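Local coordinates for NAD-dependent aldehyde dehydrogenase (Burkholderia multivorans, PDB 5UJU), which probably oxidises aldehydes to carboxylic acids with NAD as the electron acceptor, and may act on glutamate gamma-semialdehyde, at residues S123-L127 / A164-V168; E136-S140 / I249-I253; V314-G320 / P538-L544; D474-A480 / R507-A511. All coordinates share one frame; numbering follows the deposited sequence. Where two conformers were deposited one is given.

Interaction 1 of 4, residues S123-L127 / A164-V168; sequences SLEIL and ALEAV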
loop_
_atom_site.group_PDB
_atom_site.type_symbol
_atom_site.label_atom_id
_atom_site.label_comp_id
_atom_site.label_asym_id
_atom_site.label_seq_id
_atom_site.Cartn_x
_atom_site.Cartn_y
_atom_site.Cartn_z
ATOM N N SER A 123 3.562 12.493 18.322
ATOM C CA SER A 123 4.756 12.002 17.628
ATOM C C SER A 123 5.845 13.070 17.568
ATOM O O SER A 123 7.021 12.786 17.828
ATOM C CB SER A 123 4.398 11.509 16.228
ATOM O OG SER A 123 3.641 10.315 16.314
ATOM N N LEU A 124 5.474 14.306 17.231
ATOM C CA LEU A 124 6.484 15.351 17.096
ATOM C C LEU A 124 7.095 15.708 18.438
ATOM O O LEU A 124 8.287 16.036 18.513
ATOM C CB LEU A 124 5.884 16.594 16.439
ATOM C CG LEU A 124 5.324 16.343 15.037
ATOM C CD1 LEU A 124 4.535 17.555 14.497
ATOM C CD2 LEU A 124 6.434 15.931 14.087
ATOM N N GLU A 125 6.300 15.652 19.504
ATOM C CA GLU A 125 6.829 15.913 20.835
ATOM C C GLU A 125 7.782 14.812 21.273
ATOM O O GLU A 125 8.827 15.095 21.874
ATOM C CB GLU A 125 5.679 16.077 21.831
ATOM C CG GLU A 125 6.113 16.207 23.286
ATOM C CD GLU A 125 6.890 17.483 23.599
ATOM O OE1 GLU A 125 6.805 18.468 22.830
ATOM O OE2 GLU A 125 7.589 17.494 24.637
ATOM N N ILE A 126 7.437 13.551 20.999
ATOM C CA ILE A 126 8.357 12.458 21.294
ATOM C C ILE A 126 9.696 12.698 20.592
ATOM O O ILE A 126 10.764 12.576 21.201
ATOM C CB ILE A 126 7.748 11.104 20.891
ATOM C CG1 ILE A 126 6.503 10.777 21.742
ATOM C CG2 ILE A 126 8.824 9.998 20.946
ATOM C CD1 ILE A 126 5.698 9.590 21.228
ATOM N N LEU A 127 9.650 13.075 19.305
ATOM C CA LEU A 127 10.880 13.321 18.539
ATOM C C LEU A 127 11.712 14.447 19.147
ATOM O O LEU A 127 12.945 14.360 19.198
ATOM C CB LEU A 127 10.544 13.624 17.076
ATOM C CG LEU A 127 9.985 12.404 16.328
ATOM C CD1 LEU A 127 9.685 12.705 14.870
ATOM C CD2 LEU A 127 10.988 11.286 16.443
ATOM N N ALA A 164 12.411 9.445 11.289
ATOM C CA ALA A 164 11.131 9.396 11.993
ATOM C C ALA A 164 10.255 10.579 11.595
ATOM O O ALA A 164 9.084 10.411 11.245
ATOM C CB ALA A 164 11.367 9.369 13.505
ATOM N N LEU A 165 10.832 11.783 11.587
ATOM C CA LEU A 165 10.065 12.976 11.243
ATOM C C LEU A 165 9.579 12.921 9.801
ATOM O O LEU A 165 8.453 13.337 9.493
ATOM C CB LEU A 165 10.933 14.218 11.452
ATOM C CG LEU A 165 10.205 15.532 11.140
ATOM C CD1 LEU A 165 9.299 15.896 12.266
ATOM C CD2 LEU A 165 11.164 16.660 10.861
ATOM N N GLU A 166 10.415 12.390 8.910
ATOM C CA GLU A 166 10.012 12.156 7.529
ATOM C C GLU A 166 8.779 11.264 7.452
ATOM O O GLU A 166 7.838 11.550 6.703
ATOM C CB GLU A 166 11.184 11.535 6.767
ATOM C CG GLU A 166 10.907 11.261 5.317
ATOM C CD GLU A 166 12.122 10.644 4.637
ATOM O OE1 GLU A 166 12.608 9.608 5.138
ATOM O OE2 GLU A 166 12.576 11.199 3.621
ATOM N N ALA A 167 8.768 10.174 8.223
ATOM C CA ALA A 167 7.614 9.283 8.228
ATOM C C ALA A 167 6.359 9.999 8.740
ATOM O O ALA A 167 5.265 9.811 8.196
ATOM C CB ALA A 167 7.918 8.047 9.070
ATOM N N VAL A 168 6.503 10.820 9.787
ATOM C CA VAL A 168 5.366 11.576 10.310
ATOM C C VAL A 168 4.854 12.550 9.257
ATOM O O VAL A 168 3.640 12.704 9.068
ATOM C CB VAL A 168 5.761 12.306 11.609
ATOM C CG1 VAL A 168 4.652 13.250 12.052
ATOM C CG2 VAL A 168 6.075 11.306 12.709
#

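Interaction 2 of 4, residues E136-S140 / I249-I253; sequences EIAYS and ITVRI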
loop_
_atom_site.group_PDB
_atom_site.type_symbol
_atom_site.label_atom_id
_atom_site.label_comp_id
_atom_site.label_asym_id
_atom_site.label_seq_id
_atom_site.Cartn_x
_atom_site.Cartn_y
_atom_site.Cartn_z
ATOM N N GLU A 136 22.558 10.288 25.390
ATOM C CA GLU A 136 22.246 9.029 26.063
ATOM C C GLU A 136 21.981 7.916 25.057
ATOM O O GLU A 136 22.458 6.786 25.220
ATOM C CB GLU A 136 21.031 9.211 26.974
ATOM C CG GLU A 136 20.503 7.916 27.547
ATOM C CD GLU A 136 19.191 8.094 28.319
ATOM O OE1 GLU A 136 18.632 9.199 28.297
ATOM O OE2 GLU A 136 18.743 7.125 28.950
ATOM N N ILE A 137 21.214 8.221 24.011
ATOM C CA ILE A 137 20.931 7.248 22.961
ATOM C C ILE A 137 22.207 6.892 22.183
ATOM O O ILE A 137 22.434 5.726 21.833
ATOM C CB ILE A 137 19.820 7.795 22.048
ATOM C CG1 ILE A 137 18.495 7.875 22.829
ATOM C CG2 ILE A 137 19.649 6.938 20.797
ATOM C CD1 ILE A 137 17.377 8.599 22.092
ATOM N N ALA A 138 23.073 7.871 21.930
ATOM C CA ALA A 138 24.305 7.572 21.195
ATOM C C ALA A 138 25.138 6.517 21.915
ATOM O O ALA A 138 25.607 5.551 21.299
ATOM C CB ALA A 138 25.119 8.845 20.987
ATOM N N TYR A 139 25.336 6.684 23.225
ATOM C CA TYR A 139 26.107 5.698 23.979
ATOM C C TYR A 139 25.438 4.327 23.976
ATOM O O TYR A 139 26.121 3.297 23.897
ATOM C CB TYR A 139 26.340 6.189 25.410
ATOM C CG TYR A 139 27.439 7.228 25.480
ATOM C CD1 TYR A 139 28.758 6.871 25.230
ATOM C CD2 TYR A 139 27.165 8.554 25.805
ATOM C CE1 TYR A 139 29.779 7.805 25.283
ATOM C CE2 TYR A 139 28.184 9.499 25.868
ATOM C CZ TYR A 139 29.490 9.115 25.602
ATOM O OH TYR A 139 30.516 10.034 25.655
ATOM N N SER A 140 24.108 4.283 24.045
ATOM C CA SER A 140 23.442 2.985 24.031
ATOM C C SER A 140 23.594 2.288 22.685
ATOM O O SER A 140 23.658 1.055 22.631
ATOM C CB SER A 140 21.960 3.141 24.374
ATOM O OG SER A 140 21.223 3.724 23.310
ATOM N N ILE A 249 15.058 2.922 25.663
ATOM C CA ILE A 249 15.072 4.357 25.943
ATOM C C ILE A 249 13.996 5.059 25.126
ATOM O O ILE A 249 13.265 5.915 25.641
ATOM C CB ILE A 249 16.466 4.947 25.653
ATOM C CG1 ILE A 249 17.520 4.376 26.595
ATOM C CG2 ILE A 249 16.445 6.468 25.726
ATOM C CD1 ILE A 249 18.942 4.703 26.139
ATOM N N THR A 250 13.884 4.701 23.836
ATOM C CA THR A 250 12.886 5.305 22.956
ATOM C C THR A 250 11.465 5.050 23.465
ATOM O O THR A 250 10.632 5.967 23.531
ATOM C CB THR A 250 13.045 4.756 21.533
ATOM O OG1 THR A 250 14.365 5.046 21.028
ATOM C CG2 THR A 250 12.030 5.407 20.622
ATOM N N VAL A 251 11.161 3.800 23.799
ATOM C CA VAL A 251 9.835 3.474 24.311
ATOM C C VAL A 251 9.551 4.239 25.603
ATOM O O VAL A 251 8.454 4.773 25.788
ATOM C CB VAL A 251 9.693 1.957 24.507
ATOM C CG1 VAL A 251 8.414 1.663 25.294
ATOM C CG2 VAL A 251 9.671 1.246 23.141
ATOM N N ARG A 252 10.534 4.312 26.507
ATOM C CA ARG A 252 10.356 5.054 27.756
ATOM C C ARG A 252 9.937 6.496 27.485
ATOM O O ARG A 252 8.998 7.016 28.102
ATOM C CB ARG A 252 11.654 5.013 28.573
ATOM C CG ARG A 252 11.617 5.761 29.928
ATOM C CD ARG A 252 13.046 6.108 30.424
ATOM N NE ARG A 252 13.646 7.236 29.706
ATOM C CZ ARG A 252 14.954 7.388 29.484
ATOM N NH1 ARG A 252 15.826 6.487 29.919
ATOM N NH2 ARG A 252 15.394 8.451 28.824
ATOM N N ILE A 253 10.633 7.162 26.565
ATOM C CA ILE A 253 10.333 8.558 26.271
ATOM C C ILE A 253 8.970 8.686 25.596
ATOM O O ILE A 253 8.190 9.594 25.915
ATOM C CB ILE A 253 11.467 9.174 25.429
ATOM C CG1 ILE A 253 12.748 9.261 26.270
ATOM C CG2 ILE A 253 11.077 10.549 24.941
ATOM C CD1 ILE A 253 14.002 9.749 25.488
#

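Interaction 3 of 4, residues V314-G320 / P538-L544; sequences VYTEKAG and PAANAAL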
loop_
_atom_site.group_PDB
_atom_site.type_symbol
_atom_site.label_atom_id
_atom_site.label_comp_id
_atom_site.label_asym_id
_atom_site.label_seq_id
_atom_site.Cartn_x
_atom_site.Cartn_y
_atom_site.Cartn_z
ATOM N N VAL A 314 2.806 -5.827 5.789
ATOM C CA VAL A 314 4.185 -6.134 6.145
ATOM C C VAL A 314 5.129 -5.259 5.326
ATOM O O VAL A 314 5.062 -5.246 4.089
ATOM C CB VAL A 314 4.487 -7.625 5.937
ATOM C CG1 VAL A 314 5.901 -7.951 6.390
ATOM C CG2 VAL A 314 3.488 -8.459 6.707
ATOM N N TYR A 315 6.005 -4.532 6.018
ATOM C CA TYR A 315 7.034 -3.699 5.407
ATOM C C TYR A 315 8.388 -4.256 5.802
ATOM O O TYR A 315 8.660 -4.428 6.991
ATOM C CB TYR A 315 6.903 -2.249 5.866
ATOM C CG TYR A 315 5.496 -1.717 5.707
ATOM C CD1 TYR A 315 5.109 -1.083 4.530
ATOM C CD2 TYR A 315 4.557 -1.853 6.726
ATOM C CE1 TYR A 315 3.836 -0.593 4.362
ATOM C CE2 TYR A 315 3.264 -1.373 6.570
ATOM C CZ TYR A 315 2.909 -0.747 5.381
ATOM O OH TYR A 315 1.645 -0.250 5.199
ATOM N N THR A 316 9.232 -4.555 4.812
ATOM C CA THR A 316 10.458 -5.288 5.088
ATOM C C THR A 316 11.654 -4.566 4.498
ATOM O O THR A 316 11.553 -3.944 3.431
ATOM C CB THR A 316 10.426 -6.723 4.528
ATOM O OG1 THR A 316 10.186 -6.684 3.112
ATOM C CG2 THR A 316 9.347 -7.571 5.215
ATOM N N GLU A 317 12.767 -4.641 5.237
ATOM C CA GLU A 317 14.125 -4.349 4.776
ATOM C C GLU A 317 14.926 -5.634 4.916
ATOM O O GLU A 317 15.047 -6.167 6.025
ATOM C CB GLU A 317 14.790 -3.249 5.603
ATOM C CG GLU A 317 14.086 -1.908 5.636
ATOM C CD GLU A 317 14.479 -1.048 4.455
ATOM O OE1 GLU A 317 15.559 -1.310 3.881
ATOM O OE2 GLU A 317 13.734 -0.102 4.119
ATOM N N LYS A 318 15.470 -6.126 3.805
ATOM C CA LYS A 318 16.143 -7.418 3.764
ATOM C C LYS A 318 17.561 -7.231 3.207
ATOM O O LYS A 318 18.066 -6.115 3.097
ATOM C CB LYS A 318 15.299 -8.417 2.958
ATOM C CG LYS A 318 13.863 -8.606 3.538
ATOM C CD LYS A 318 12.892 -9.248 2.537
ATOM C CE LYS A 318 12.468 -8.291 1.435
ATOM N NZ LYS A 318 11.408 -8.904 0.575
ATOM N N ALA A 319 18.200 -8.331 2.844
ATOM C CA ALA A 319 19.571 -8.270 2.353
ATOM C C ALA A 319 19.603 -8.034 0.852
ATOM O O ALA A 319 18.680 -8.405 0.124
ATOM C CB ALA A 319 20.315 -9.566 2.675
ATOM N N GLY A 320 20.684 -7.417 0.388
ATOM C CA GLY A 320 20.908 -7.290 -1.037
ATOM C C GLY A 320 22.392 -7.256 -1.316
ATOM O O GLY A 320 23.215 -7.367 -0.405
ATOM N N PRO A 538 14.339 -7.411 -4.411
ATOM C CA PRO A 538 14.207 -8.245 -3.203
ATOM C C PRO A 538 14.877 -7.736 -1.931
ATOM O O PRO A 538 14.766 -8.411 -0.907
ATOM C CB PRO A 538 14.834 -9.573 -3.640
ATOM C CG PRO A 538 14.542 -9.629 -5.088
ATOM C CD PRO A 538 14.719 -8.223 -5.579
ATOM N N ALA A 539 15.564 -6.590 -1.946
ATOM C CA ALA A 539 16.177 -6.106 -0.707
ATOM C C ALA A 539 15.177 -5.428 0.235
ATOM O O ALA A 539 15.486 -5.242 1.419
ATOM C CB ALA A 539 17.321 -5.143 -1.020
ATOM N N ALA A 540 13.999 -5.054 -0.257
ATOM C CA ALA A 540 13.002 -4.360 0.555
ATOM C C ALA A 540 11.720 -4.266 -0.245
ATOM O O ALA A 540 11.768 -4.041 -1.457
ATOM C CB ALA A 540 13.474 -2.950 0.949
ATOM N N ASN A 541 10.578 -4.448 0.427
ATOM C CA ASN A 541 9.294 -4.318 -0.242
ATOM C C ASN A 541 8.681 -2.928 -0.058
ATOM O O ASN A 541 7.547 -2.701 -0.480
ATOM C CB ASN A 541 8.323 -5.415 0.228
ATOM C CG ASN A 541 7.717 -5.143 1.634
ATOM O OD1 ASN A 541 8.117 -4.216 2.341
ATOM N ND2 ASN A 541 6.721 -5.946 2.010
ATOM N N ALA A 542 9.424 -1.991 0.531
ATOM C CA ALA A 542 8.953 -0.633 0.758
ATOM C C ALA A 542 10.143 0.315 0.704
ATOM O O ALA A 542 11.298 -0.095 0.867
ATOM C CB ALA A 542 8.229 -0.505 2.107
ATOM N N ALA A 543 9.845 1.588 0.457
ATOM C CA ALA A 543 10.832 2.658 0.462
ATOM C C ALA A 543 10.677 3.527 1.700
ATOM O O ALA A 543 9.554 3.827 2.123
ATOM C CB ALA A 543 10.697 3.549 -0.770
ATOM N N LEU A 544 11.811 3.960 2.249
ATOM C CA LEU A 544 11.861 4.930 3.344
ATOM C C LEU A 544 12.201 6.292 2.746
ATOM O O LEU A 544 13.342 6.521 2.330
ATOM C CB LEU A 544 12.911 4.535 4.380
ATOM C CG LEU A 544 12.884 3.200 5.117
ATOM C CD1 LEU A 544 14.121 3.086 6.028
ATOM C CD2 LEU A 544 11.588 3.040 5.921
HETATM O O HOH W 1 16.820 -10.125 -0.498
#

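Interaction 4 of 4, residues D474-A480 / R507-A511; sequences DLAGEIA and RGGVA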
loop_
_atom_site.group_PDB
_atom_site.type_symbol
_atom_site.label_atom_id
_atom_site.label_comp_id
_atom_site.label_asym_id
_atom_site.label_seq_id
_atom_site.Cartn_x
_atom_site.Cartn_y
_atom_site.Cartn_z
ATOM N N ASP A 474 25.453 -4.939 -17.245
ATOM C CA ASP A 474 24.429 -5.965 -17.409
ATOM C C ASP A 474 24.357 -6.844 -16.167
ATOM O O ASP A 474 23.265 -7.174 -15.683
ATOM C CB ASP A 474 24.722 -6.809 -18.648
ATOM C CG ASP A 474 23.651 -7.862 -18.899
ATOM O OD1 ASP A 474 22.482 -7.481 -19.115
ATOM O OD2 ASP A 474 23.969 -9.069 -18.861
ATOM N N LEU A 475 25.520 -7.231 -15.640
ATOM C CA LEU A 475 25.568 -8.057 -14.444
ATOM C C LEU A 475 24.987 -7.324 -13.235
ATOM O O LEU A 475 24.202 -7.899 -12.470
ATOM C CB LEU A 475 27.009 -8.480 -14.187
ATOM C CG LEU A 475 27.188 -9.612 -13.189
ATOM C CD1 LEU A 475 26.327 -10.779 -13.609
ATOM C CD2 LEU A 475 28.648 -10.013 -13.134
ATOM N N ALA A 476 25.349 -6.049 -13.055
ATOM C CA ALA A 476 24.905 -5.309 -11.877
ATOM C C ALA A 476 23.387 -5.156 -11.858
ATOM O O ALA A 476 22.742 -5.380 -10.824
ATOM C CB ALA A 476 25.585 -3.944 -11.824
ATOM N N GLY A 477 22.797 -4.781 -12.997
ATOM C CA GLY A 477 21.346 -4.673 -13.072
ATOM C C GLY A 477 20.649 -6.004 -12.860
ATOM O O GLY A 477 19.593 -6.071 -12.225
ATOM N N GLU A 478 21.224 -7.081 -13.401
ATOM C CA GLU A 478 20.627 -8.399 -13.225
ATOM C C GLU A 478 20.675 -8.833 -11.768
ATOM O O GLU A 478 19.684 -9.345 -11.235
ATOM C CB GLU A 478 21.342 -9.421 -14.107
ATOM C CG GLU A 478 20.911 -10.850 -13.865
ATOM C CD GLU A 478 21.748 -11.858 -14.646
ATOM O OE1 GLU A 478 22.368 -11.483 -15.665
ATOM O OE2 GLU A 478 21.778 -13.031 -14.234
ATOM N N ILE A 479 21.819 -8.631 -11.113
ATOM C CA ILE A 479 21.991 -9.103 -9.743
ATOM C C ILE A 479 21.130 -8.294 -8.785
ATOM O O ILE A 479 20.569 -8.838 -7.827
ATOM C CB ILE A 479 23.479 -9.060 -9.355
ATOM C CG1 ILE A 479 24.229 -10.201 -10.052
ATOM C CG2 ILE A 479 23.650 -9.122 -7.829
ATOM C CD1 ILE A 479 25.741 -10.150 -9.881
ATOM N N ALA A 480 21.023 -6.982 -9.011
ATOM C CA ALA A 480 20.151 -6.162 -8.175
ATOM C C ALA A 480 18.698 -6.613 -8.283
ATOM O O ALA A 480 17.988 -6.687 -7.273
ATOM C CB ALA A 480 20.278 -4.687 -8.551
ATOM N N ARG A 507 16.423 -1.106 -14.189
ATOM C CA ARG A 507 16.250 -2.554 -14.233
ATOM C C ARG A 507 16.381 -3.157 -12.842
ATOM O O ARG A 507 15.534 -3.951 -12.413
ATOM C CB ARG A 507 17.277 -3.186 -15.177
ATOM C CG ARG A 507 17.235 -4.714 -15.180
ATOM C CD ARG A 507 18.436 -5.272 -15.922
ATOM N NE ARG A 507 18.386 -6.717 -16.119
ATOM C CZ ARG A 507 19.390 -7.428 -16.642
ATOM N NH1 ARG A 507 20.526 -6.821 -17.008
ATOM N NH2 ARG A 507 19.263 -8.743 -16.801
ATOM N N GLY A 508 17.434 -2.775 -12.114
ATOM C CA GLY A 508 17.676 -3.328 -10.795
ATOM C C GLY A 508 16.830 -2.737 -9.677
ATOM O O GLY A 508 16.915 -3.219 -8.544
ATOM N N GLY A 509 16.028 -1.710 -9.969
ATOM C CA GLY A 509 15.265 -1.003 -8.956
ATOM C C GLY A 509 16.106 -0.517 -7.792
ATOM O O GLY A 509 15.753 -0.743 -6.631
ATOM N N VAL A 510 17.210 0.168 -8.085
ATOM C CA VAL A 510 18.206 0.513 -7.077
ATOM C C VAL A 510 18.676 1.941 -7.310
ATOM O O VAL A 510 18.848 2.379 -8.454
ATOM C CB VAL A 510 19.391 -0.480 -7.100
ATOM C CG1 VAL A 510 20.060 -0.505 -8.479
ATOM C CG2 VAL A 510 20.403 -0.168 -6.009
ATOM N N ALA A 511 18.866 2.669 -6.216
ATOM C CA ALA A 511 19.334 4.045 -6.283
ATOM C C ALA A 511 20.769 4.107 -6.804
ATOM O O ALA A 511 21.621 3.295 -6.432
ATOM C CB ALA A 511 19.239 4.694 -4.903
HETATM O O HOH W 2 21.219 -10.214 -17.914
#

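Interaction 1 of 4, residues S123-L127 / A164-V168
Ser123 faces Val168 and Leu124 faces Leu165 across two helix segments that run almost exactly antiparallel, at 170°, with their axes 10.4 Å apart. Ser123 CA lies 7.4 Å from Val168 CA, and Leu124 CA 7.3 Å from Leu165 CA. Leu124 and Leu127 reach over from 123-127, and Ala164, Leu165 and Val168 receive them. The tightest meeting is at Leu124, whose CD2 methyl comes within 3.4 Å of Leu165 CD1, closer than usual for two methyls. The same CD2 of Leu124 lies 3.8 Å from Val168 CG1, so one branch touches two residues that lie a turn apart. Both leucines owe this meeting to their first torsions: Leu165 holds CG anti to its backbone N (chi1 -179°), whereas Leu124 holds its own beside the N (chi1 -60°), and the two side chains come together at a slant.

The pair joins helix 97-132 to helix 158-175 within the helical part of the aldehyde dehydrogenase fold. Helix 18-30 adds Leu21 beside Leu124 and Ala24 beside Leu165, and Phe226 of helix 217-230 packs on Leu127 and Ala164.

Leu127 divides its two methyls between neighbours. Leu127 CD2 sits on Ala164 CB at 3.5 Å. Leu127 CD1 presses against the helix backbone itself, 3.6 Å from Leu165 N. Val168 is likewise shared, CG1 going to Leu124 and CG2 resting 3.9 Å from Ser123 CB. The Ser123 hydroxyl takes no part in this apolar surface and instead hydrogen-bonds Trp119 O in its own helix.

Interaction 2 of 4, residues E136-S140 / I249-I253
Ile249 lies against both Glu136 and Ile137, and these three residues bury most of the surface between the two helices. The end of Ile249 touches the glutamate arm: Ile249 CD1 is 3.8 Å from Glu136 CG and 3.7 Å from Glu136 OE2. It also reaches the hydroxyl end of Ser140, which is turned back onto its own helix by a 2.8 Å hydrogen bond from Ser140 OG to Ile137 O. The other branch, Ile249 CG2, meets Ile137 CG1 at 3.8 Å, the two isoleucines slanting across each other.

Glu136 stretches out in full extension, CG anti to the backbone N (chi1 171°), and its carboxylate meets the edge of the Arg252 guanidinium, the two side chains coming from opposite directions. In one of the two conformers of Arg252 they form a salt bridge, Arg252 NH1 donating to Glu136 OE2 at 3.1 Å on the syn side, nearly in the guanidinium plane. The second arm of that bridge, Arg252 NH2 to Glu136 OE1, is weak at 3.4 Å, and the two flat groups are turned 28° apart. His61 also hydrogen-bonds Glu136 OE2; two donors on this oxygen would probably favour the ionised form of Glu136.

The segments run antiparallel at 152°. Helix 245-260 connects the parallel strands 234-238 and 268-270, a beta-alpha-beta crossover of the Rossmann-like cofactor-binding domain of aldehyde dehydrogenases, and helix 134-145 packs against it.

Interaction 3 of 4, residues V314-G320 / P538-L544
Glu317 and Ala540 form a single beta bridge, their CA atoms 4.4 Å apart, where a loop runs antiparallel along strand 313-317. The strand belongs to the sheet of the Rossmann-like domain, and strand 323-326, just beyond Gly320, belongs to the catalytic-domain sheet, so the loop 538-544 pairs with the chain where it leaves the first sheet for the second.

Hydrogen bonds come first. Asn541 acts like a peptide group: its ND2 donates to Val314 O at 2.8 Å, and its OD1 receives Thr316 N at 2.7 Å, both oxygens being approached from above their carbonyl planes. Its backbone N returns to Thr316 O. The side chain is placed for this with CG between the backbone N and carbonyl carbon (chi1 77°). Lys318 N also donates to Ala539 O, though at a doubtfully short distance.

Polar side chains of the strand find partners beyond the loop. Glu306 receives both the Thr316 hydroxyl and the Lys318 ammonium group. The Lys318 chain passes the Pro538 carbonyl, with Lys318 CE 3.3 Å from Pro538 O.

Apolar contact is slighter: Ala542 CB lies in the plane of the Tyr315 ring, 4.0 Å from Tyr315 CD1 at the edge. The same ring makes a cation-pi contact with Arg553. A carboxylate also meets carbon here, for Glu317 starts away from the loop but bends at chi2 (-86°), bringing Glu317 OE2 to 3.6 Å from Leu544 CG.

At the far end one water donates to both Ala319 O, at 2.6 Å, and Pro538 O, at 2.7 Å.

Interaction 4 of 4, residues D474-A480 / R507-A511
Gly477 and Gly508 bring their CA atoms to within 4.5 Å; the missing side chains make room for Arg507 CD beside Gly477 and Ala480 CB beside Gly508. At this point helix 469-483 and the end of helix 495-508 meet backbone to backbone, with Gly477 O 3.6 Å from Gly508 CA. Ala480 continues the close fit, its CB 3.7 Å from Gly508 O, and Val510 CG1 touches the same methyl more loosely.

Helix 495-508 ends here: Gly509, with positive phi, is the C-prime residue of a Schellman motif, and the chain turns into strand 511-514. Strand 460-466, helix 469-483, strand 487-491, helix 495-508 and strand 511-514 are successive beta-alpha-beta elements of the catalytic-domain sheet.

Arg507, extended from CG to NE with CG anti to the backbone N (chi1 175°), lies flat over the first helix. One face of its guanidinium covers the Gly477-Glu478 peptide, and Arg507 NH2 comes to 3.5 Å from Glu478 CB. At the edge, Arg507 NH1 makes a salt bridge to Asp474 OD1 at 2.9 Å, meeting that oxygen from above the carboxylate plane, 55° out of it.

A water accepts from Arg507 NH2 at 2.7 Å and lies near Asp474 OD2 and Glu478 OE1, though it cannot serve all acceptors in reach at once. Asp474 is thus the direct ion-pair partner of Arg507, while Glu478, salt-bridged to Arg449, probably adds only a longer-range attraction.

In the fold
Interactions 1 and 2 lie 15 Å apart between centres and touch where Ile126 O meets Ile253 CG2 at 4.3 Å; helices 97-132 and 134-145 follow one another. Interaction 3 sits nearer the middle of the chain and borders two of the others. Its Leu544 C lies 4.1 Å from Glu166 OE1 of interaction 1, while its Pro538 CD is 4.0 Å from Ala480 O of interaction 4. Interaction 4 is nested within the loop that interaction 3 closes, and it lies across the chain's centre from interaction 2, about 37 Å away between centres. Gly320 of interaction 3 lies about 10 Å from the sodium ion bound by Gly348 and Gly458, outside all four contacts.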